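Local coordinates for protein NADH kinase POS5 (Saccharomyces cerevisiae, PDB 3AFO) that phosphorylates NADH and, about half as readily, NAD(+) with ATP in mitochondria, supplying the cell with the reductant NADPH, at residues I217-A229 against M261-L274. Sequence-based numbering, arbitrary orientation. Where two conformers were deposited one is given.
Sequences IFIDGEFLTRTTA and MTPICPRSLSFRPL. With NAI (1,4-dihydronicotinamide adenine dinucleotide), chain F.
Arg267 N donates to Thr228 O at 2.8 Å, nearly straight at 166°, joining the two segments by a backbone bond. A water beside this bond accepts from Thr228 N and donates to Arg267 O. Ala229 and Pro266 form an antiparallel non-hydrogen-bonded pair, packed tightly with Ala229 CB 3.4 Å from Pro266 CA. Ala229 CA also makes a strongly bent CA-H...O contact with Cys265 O (3.4 Å).

Apolar side chains pack alongside. Met261 runs out extended, CG anti to the backbone N (chi1 179°), then bends at chi3, bringing CE to 3.6 Å from Ile217 CG2 as the two side chains pass in opposite directions. Leu224 CD2 meets Leu274 CD1 tip to tip at 3.8 Å. Phe271 turns its ring edge to Thr227, whose CB lies in the ring plane 3.8 Å from Phe271 CE1; Pro263 CB sits over the centre of one ring face.

The Arg267 chain is bent at chi2 and chi3 and leads away from 217-229 toward the bound NADH; CD lies 3.2 Å from its N7N, and O4B lies over one face of the guanidinium. NH2 donates to Thr241 O of the third subunit and NH1 to Ser246 OG there; a leucine here would probably leave both acceptors without this partner and open a gap beside the ligand.

The contact thus packs the hairpin of strands 213-219 and 222-228 on strand 258-266, the loop that follows it and Leu274 of strand 274-277 within the C-terminal domain, with Ile284 of strand 282-286 and Leu276 extending the apolar layer, at a dinucleotide site shared between subunits.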
loop_
_atom_site.group_PDB
_atom_site.type_symbol
_atom_site.label_atom_id
_atom_site.label_comp_id
_atom_site.label_asym_id
_atom_site.label_seq_id
_atom_site.Cartn_x
_atom_site.Cartn_y
_atom_site.Cartn_z
ATOM N N ILE A 217 16.422 1.996 -15.038
ATOM C CA ILE A 217 15.641 3.200 -15.260
ATOM C C ILE A 217 16.512 4.436 -15.071
ATOM O O ILE A 217 17.210 4.570 -14.054
ATOM C CB ILE A 217 14.427 3.261 -14.285
ATOM C CG1 ILE A 217 13.511 2.047 -14.498
ATOM C CG2 ILE A 217 13.661 4.565 -14.480
ATOM C CD1 ILE A 217 12.493 1.811 -13.393
ATOM N N PHE A 218 16.466 5.327 -16.059
ATOM C CA PHE A 218 17.243 6.562 -16.025
ATOM C C PHE A 218 16.294 7.733 -16.190
ATOM O O PHE A 218 15.424 7.715 -17.066
ATOM C CB PHE A 218 18.312 6.591 -17.140
ATOM C CG PHE A 218 19.281 5.414 -17.107
ATOM C CD1 PHE A 218 20.579 5.579 -16.612
ATOM C CD2 PHE A 218 18.903 4.167 -17.584
ATOM C CE1 PHE A 218 21.480 4.508 -16.573
ATOM C CE2 PHE A 218 19.800 3.073 -17.554
ATOM C CZ PHE A 218 21.091 3.249 -17.051
ATOM N N ILE A 219 16.458 8.745 -15.348
ATOM C CA ILE A 219 15.679 9.968 -15.452
ATOM C C ILE A 219 16.639 11.120 -15.740
ATOM O O ILE A 219 17.638 11.286 -15.041
ATOM C CB ILE A 219 14.851 10.244 -14.167
ATOM C CG1 ILE A 219 13.817 9.124 -13.960
ATOM C CG2 ILE A 219 14.136 11.592 -14.272
ATOM C CD1 ILE A 219 13.222 9.048 -12.549
ATOM N N ASP A 220 16.354 11.876 -16.798
ATOM C CA ASP A 220 17.181 13.026 -17.182
ATOM C C ASP A 220 18.667 12.641 -17.288
ATOM O O ASP A 220 19.555 13.392 -16.888
ATOM C CB ASP A 220 16.949 14.189 -16.200
ATOM C CG ASP A 220 15.481 14.586 -16.107
ATOM O OD1 ASP A 220 14.783 14.482 -17.134
ATOM O OD2 ASP A 220 15.018 14.992 -15.016
ATOM N N GLY A 221 18.920 11.447 -17.815
ATOM C CA GLY A 221 20.281 10.947 -17.994
ATOM C C GLY A 221 20.961 10.368 -16.766
ATOM O O GLY A 221 22.060 9.850 -16.875
ATOM N N GLU A 222 20.309 10.459 -15.608
ATOM C CA GLU A 222 20.856 9.944 -14.359
ATOM C C GLU A 222 20.219 8.599 -14.038
ATOM O O GLU A 222 19.020 8.419 -14.227
ATOM C CB GLU A 222 20.613 10.925 -13.208
ATOM C CG GLU A 222 20.855 10.317 -11.828
ATOM C CD GLU A 222 21.363 11.315 -10.811
ATOM O OE1 GLU A 222 20.556 12.123 -10.311
ATOM O OE2 GLU A 222 22.570 11.285 -10.498
ATOM N N PHE A 223 21.032 7.662 -13.565
ATOM C CA PHE A 223 20.550 6.352 -13.189
ATOM C C PHE A 223 19.687 6.480 -11.935
ATOM O O PHE A 223 20.120 7.056 -10.929
ATOM C CB PHE A 223 21.721 5.405 -12.948
ATOM C CG PHE A 223 21.305 4.054 -12.491
ATOM C CD1 PHE A 223 20.666 3.172 -13.366
ATOM C CD2 PHE A 223 21.535 3.655 -11.177
ATOM C CE1 PHE A 223 20.283 1.906 -12.939
ATOM C CE2 PHE A 223 21.156 2.388 -10.751
ATOM C CZ PHE A 223 20.538 1.522 -11.632
ATOM N N LEU A 224 18.452 5.988 -12.023
ATOM C CA LEU A 224 17.532 6.016 -10.884
ATOM C C LEU A 224 17.630 4.724 -10.106
ATOM O O LEU A 224 17.979 4.723 -8.935
ATOM C CB LEU A 224 16.071 6.251 -11.315
ATOM C CG LEU A 224 15.011 6.024 -10.222
ATOM C CD1 LEU A 224 15.013 7.152 -9.178
ATOM C CD2 LEU A 224 13.640 5.848 -10.820
ATOM N N THR A 225 17.315 3.612 -10.766
ATOM C CA THR A 225 17.256 2.354 -10.068
ATOM C C THR A 225 17.178 1.204 -11.060
ATOM O O THR A 225 16.766 1.392 -12.211
ATOM C CB THR A 225 16.002 2.317 -9.113
ATOM O OG1 THR A 225 16.169 1.282 -8.141
ATOM C CG2 THR A 225 14.700 2.113 -9.900
ATOM N N ARG A 226 17.582 0.027 -10.598
ATOM C CA ARG A 226 17.251 -1.239 -11.259
ATOM C C ARG A 226 16.059 -1.865 -10.557
ATOM O O ARG A 226 16.062 -2.012 -9.331
ATOM C CB ARG A 226 18.425 -2.214 -11.168
ATOM C CG ARG A 226 18.084 -3.656 -11.550
ATOM C CD ARG A 226 18.686 -4.029 -12.900
ATOM N NE ARG A 226 19.135 -5.400 -12.856
ATOM C CZ ARG A 226 19.952 -5.971 -13.732
ATOM N NH1 ARG A 226 20.445 -5.302 -14.781
ATOM N NH2 ARG A 226 20.276 -7.226 -13.540
ATOM N N THR A 227 15.044 -2.247 -11.317
ATOM C CA THR A 227 13.944 -2.982 -10.720
ATOM C C THR A 227 13.838 -4.387 -11.318
ATOM O O THR A 227 13.971 -4.565 -12.540
ATOM C CB THR A 227 12.601 -2.216 -10.800
ATOM O OG1 THR A 227 11.553 -3.007 -10.213
ATOM C CG2 THR A 227 12.234 -1.864 -12.251
ATOM N N THR A 228 13.592 -5.358 -10.442
ATOM C CA THR A 228 13.329 -6.750 -10.801
ATOM C C THR A 228 11.871 -7.024 -10.432
ATOM O O THR A 228 11.509 -6.989 -9.250
ATOM C CB THR A 228 14.280 -7.686 -10.044
ATOM O OG1 THR A 228 15.624 -7.424 -10.463
ATOM C CG2 THR A 228 13.954 -9.153 -10.307
ATOM N N ALA A 229 11.027 -7.256 -11.437
ATOM C CA ALA A 229 9.573 -7.176 -11.235
ATOM C C ALA A 229 8.811 -7.877 -12.334
ATOM O O ALA A 229 9.416 -8.341 -13.301
ATOM C CB ALA A 229 9.156 -5.696 -11.191
ATOM N N MET A 261 5.313 7.045 -12.747
ATOM C CA MET A 261 6.134 5.844 -12.855
ATOM C C MET A 261 5.702 4.878 -11.760
ATOM O O MET A 261 5.943 5.131 -10.579
ATOM C CB MET A 261 7.626 6.173 -12.721
ATOM C CG MET A 261 8.535 4.944 -12.807
ATOM S SD MET A 261 10.271 5.411 -12.716
ATOM C CE MET A 261 10.495 6.202 -14.320
ATOM N N THR A 262 5.064 3.776 -12.149
ATOM C CA THR A 262 4.468 2.863 -11.162
ATOM C C THR A 262 4.977 1.445 -11.376
ATOM O O THR A 262 4.814 0.906 -12.469
ATOM C CB THR A 262 2.912 2.863 -11.265
ATOM O OG1 THR A 262 2.418 4.205 -11.158
ATOM C CG2 THR A 262 2.262 1.974 -10.177
ATOM N N PRO A 263 5.584 0.834 -10.334
ATOM C CA PRO A 263 6.111 -0.522 -10.508
ATOM C C PRO A 263 4.984 -1.546 -10.572
ATOM O O PRO A 263 3.914 -1.341 -9.992
ATOM C CB PRO A 263 6.959 -0.738 -9.254
ATOM C CG PRO A 263 6.277 0.099 -8.191
ATOM C CD PRO A 263 5.760 1.328 -8.952
ATOM N N ILE A 264 5.208 -2.617 -11.321
ATOM C CA ILE A 264 4.242 -3.704 -11.391
ATOM C C ILE A 264 4.828 -4.926 -10.691
ATOM O O ILE A 264 5.738 -5.565 -11.219
ATOM C CB ILE A 264 3.835 -4.062 -12.863
ATOM C CG1 ILE A 264 3.384 -2.802 -13.611
ATOM C CG2 ILE A 264 2.725 -5.134 -12.863
ATOM C CD1 ILE A 264 3.252 -2.972 -15.131
ATOM N N CYS A 265 4.285 -5.247 -9.512
ATOM C CA CYS A 265 4.760 -6.372 -8.681
ATOM C C CYS A 265 6.294 -6.430 -8.566
ATOM O O CYS A 265 6.940 -7.383 -9.021
ATOM C CB CYS A 265 4.148 -7.699 -9.175
ATOM S SG CYS A 265 2.337 -7.672 -9.145
ATOM N N PRO A 266 6.899 -5.387 -7.959
ATOM C CA PRO A 266 8.364 -5.377 -7.850
ATOM C C PRO A 266 8.890 -6.227 -6.689
ATOM O O PRO A 266 8.239 -6.313 -5.641
ATOM C CB PRO A 266 8.684 -3.897 -7.604
ATOM C CG PRO A 266 7.474 -3.397 -6.801
ATOM C CD PRO A 266 6.280 -4.168 -7.388
ATOM N N ARG A 267 10.073 -6.815 -6.876
ATOM C CA ARG A 267 10.795 -7.509 -5.803
ATOM C C ARG A 267 11.495 -6.486 -4.951
ATOM O O ARG A 267 12.717 -6.331 -5.005
ATOM C CB ARG A 267 11.850 -8.467 -6.353
ATOM C CG ARG A 267 11.304 -9.672 -7.063
ATOM C CD ARG A 267 10.366 -10.480 -6.179
ATOM N NE ARG A 267 11.005 -11.060 -5.003
ATOM C CZ ARG A 267 10.343 -11.416 -3.899
ATOM N NH1 ARG A 267 9.034 -11.219 -3.804
ATOM N NH2 ARG A 267 10.995 -11.947 -2.873
ATOM N N SER A 268 10.703 -5.758 -4.183
ATOM C CA SER A 268 11.238 -4.703 -3.350
ATOM C C SER A 268 10.151 -4.371 -2.344
ATOM O O SER A 268 8.969 -4.550 -2.628
ATOM C CB SER A 268 11.574 -3.461 -4.186
ATOM O OG SER A 268 12.111 -2.422 -3.383
ATOM N N LEU A 269 10.559 -3.899 -1.174
ATOM C CA LEU A 269 9.607 -3.363 -0.205
ATOM C C LEU A 269 9.493 -1.848 -0.327
ATOM O O LEU A 269 8.633 -1.235 0.307
ATOM C CB LEU A 269 10.031 -3.758 1.208
ATOM C CG LEU A 269 9.863 -5.241 1.579
ATOM C CD1 LEU A 269 10.437 -5.485 2.978
ATOM C CD2 LEU A 269 8.390 -5.687 1.514
ATOM N N SER A 270 10.334 -1.236 -1.154
ATOM C CA SER A 270 10.470 0.226 -1.118
ATOM C C SER A 270 10.312 0.966 -2.446
ATOM O O SER A 270 10.711 2.132 -2.550
ATOM C CB SER A 270 11.808 0.601 -0.485
ATOM O OG SER A 270 12.886 -0.099 -1.098
ATOM N N PHE A 271 9.754 0.310 -3.464
ATOM C CA PHE A 271 9.489 0.998 -4.737
ATOM C C PHE A 271 8.133 1.684 -4.641
ATOM O O PHE A 271 7.127 1.202 -5.181
ATOM C CB PHE A 271 9.547 0.045 -5.947
ATOM C CG PHE A 271 9.686 0.752 -7.298
ATOM C CD1 PHE A 271 10.386 0.138 -8.343
ATOM C CD2 PHE A 271 9.108 1.994 -7.532
ATOM C CE1 PHE A 271 10.516 0.778 -9.594
ATOM C CE2 PHE A 271 9.227 2.642 -8.780
ATOM C CZ PHE A 271 9.929 2.032 -9.805
ATOM N N ARG A 272 8.109 2.807 -3.925
ATOM C CA ARG A 272 6.901 3.615 -3.800
ATOM C C ARG A 272 6.665 4.282 -5.156
ATOM O O ARG A 272 7.620 4.753 -5.765
ATOM C CB ARG A 272 7.113 4.694 -2.715
ATOM C CG ARG A 272 5.852 5.497 -2.307
ATOM C CD ARG A 272 4.807 4.621 -1.595
ATOM N NE ARG A 272 5.260 4.109 -0.292
ATOM C CZ ARG A 272 5.131 4.766 0.866
ATOM N NH1 ARG A 272 4.586 5.975 0.896
ATOM N NH2 ARG A 272 5.549 4.219 2.006
ATOM N N PRO A 273 5.403 4.343 -5.630
ATOM C CA PRO A 273 5.153 4.974 -6.936
ATOM C C PRO A 273 5.677 6.411 -6.992
ATOM O O PRO A 273 5.640 7.122 -5.977
ATOM C CB PRO A 273 3.618 4.950 -7.051
ATOM C CG PRO A 273 3.194 3.801 -6.181
ATOM C CD PRO A 273 4.156 3.852 -5.011
ATOM N N LEU A 274 6.189 6.815 -8.153
ATOM C CA LEU A 274 6.772 8.153 -8.329
ATOM C C LEU A 274 5.904 9.023 -9.223
ATOM O O LEU A 274 5.283 8.524 -10.170
ATOM C CB LEU A 274 8.171 8.060 -8.971
ATOM C CG LEU A 274 9.297 7.305 -8.260
ATOM C CD1 LEU A 274 10.583 7.389 -9.114
ATOM C CD2 LEU A 274 9.545 7.804 -6.809
HETATM P PA NAI F . 12.857 -17.210 -9.825
HETATM O O1A NAI F . 14.347 -17.238 -9.872
HETATM O O2A NAI F . 12.157 -16.807 -11.213
HETATM O O5B NAI F . 12.258 -16.071 -8.961
HETATM C C5B NAI F . 12.276 -16.182 -7.627
HETATM C C4B NAI F . 12.715 -14.883 -7.045
HETATM O O4B NAI F . 11.918 -14.919 -5.861
HETATM C C3B NAI F . 14.162 -15.130 -6.636
HETATM O O3B NAI F . 14.748 -13.874 -6.278
HETATM C C2B NAI F . 13.959 -16.025 -5.416
HETATM O O2B NAI F . 15.074 -15.995 -4.524
HETATM C C1B NAI F . 12.766 -15.334 -4.762
HETATM N N9A NAI F . 11.961 -16.238 -3.913
HETATM C C8A NAI F . 11.489 -17.450 -4.252
HETATM N N7A NAI F . 10.826 -17.962 -3.217
HETATM C C5A NAI F . 10.869 -17.068 -2.223
HETATM C C6A NAI F . 10.356 -17.030 -0.936
HETATM N N6A NAI F . 9.628 -18.046 -0.435
HETATM N N1A NAI F . 10.599 -15.941 -0.187
HETATM C C2A NAI F . 11.301 -14.914 -0.648
HETATM N N3A NAI F . 11.802 -14.911 -1.871
HETATM C C4A NAI F . 11.594 -15.972 -2.674
HETATM O O3 NAI F . 12.165 -18.678 -9.485
HETATM P PN NAI F . 12.390 -19.564 -8.170
HETATM O O1N NAI F . 13.629 -19.141 -7.473
HETATM O O2N NAI F . 12.211 -20.961 -8.617
HETATM O O5D NAI F . 11.120 -19.148 -7.238
HETATM C C5D NAI F . 9.774 -19.302 -7.741
HETATM C C4D NAI F . 8.901 -18.151 -7.223
HETATM O O4D NAI F . 9.114 -17.008 -8.061
HETATM C C3D NAI F . 7.399 -18.386 -7.389
HETATM O O3D NAI F . 6.922 -19.244 -6.345
HETATM C C2D NAI F . 6.856 -16.956 -7.215
HETATM O O2D NAI F . 6.507 -16.705 -5.836
HETATM C C1D NAI F . 8.076 -16.080 -7.611
HETATM N N1N NAI F . 7.600 -15.128 -8.642
HETATM C C2N NAI F . 7.584 -13.765 -8.301
HETATM C C3N NAI F . 7.131 -12.810 -9.200
HETATM C C7N NAI F . 7.148 -11.334 -8.755
HETATM O O7N NAI F . 6.763 -10.416 -9.485
HETATM N N7N NAI F . 7.581 -11.160 -7.516
HETATM C C4N NAI F . 6.671 -13.206 -10.464
HETATM C C5N NAI F . 6.677 -14.573 -10.817
HETATM C C6N NAI F . 7.137 -15.532 -9.915
HETATM O O HOH W 1 13.999 -5.353 -7.557
#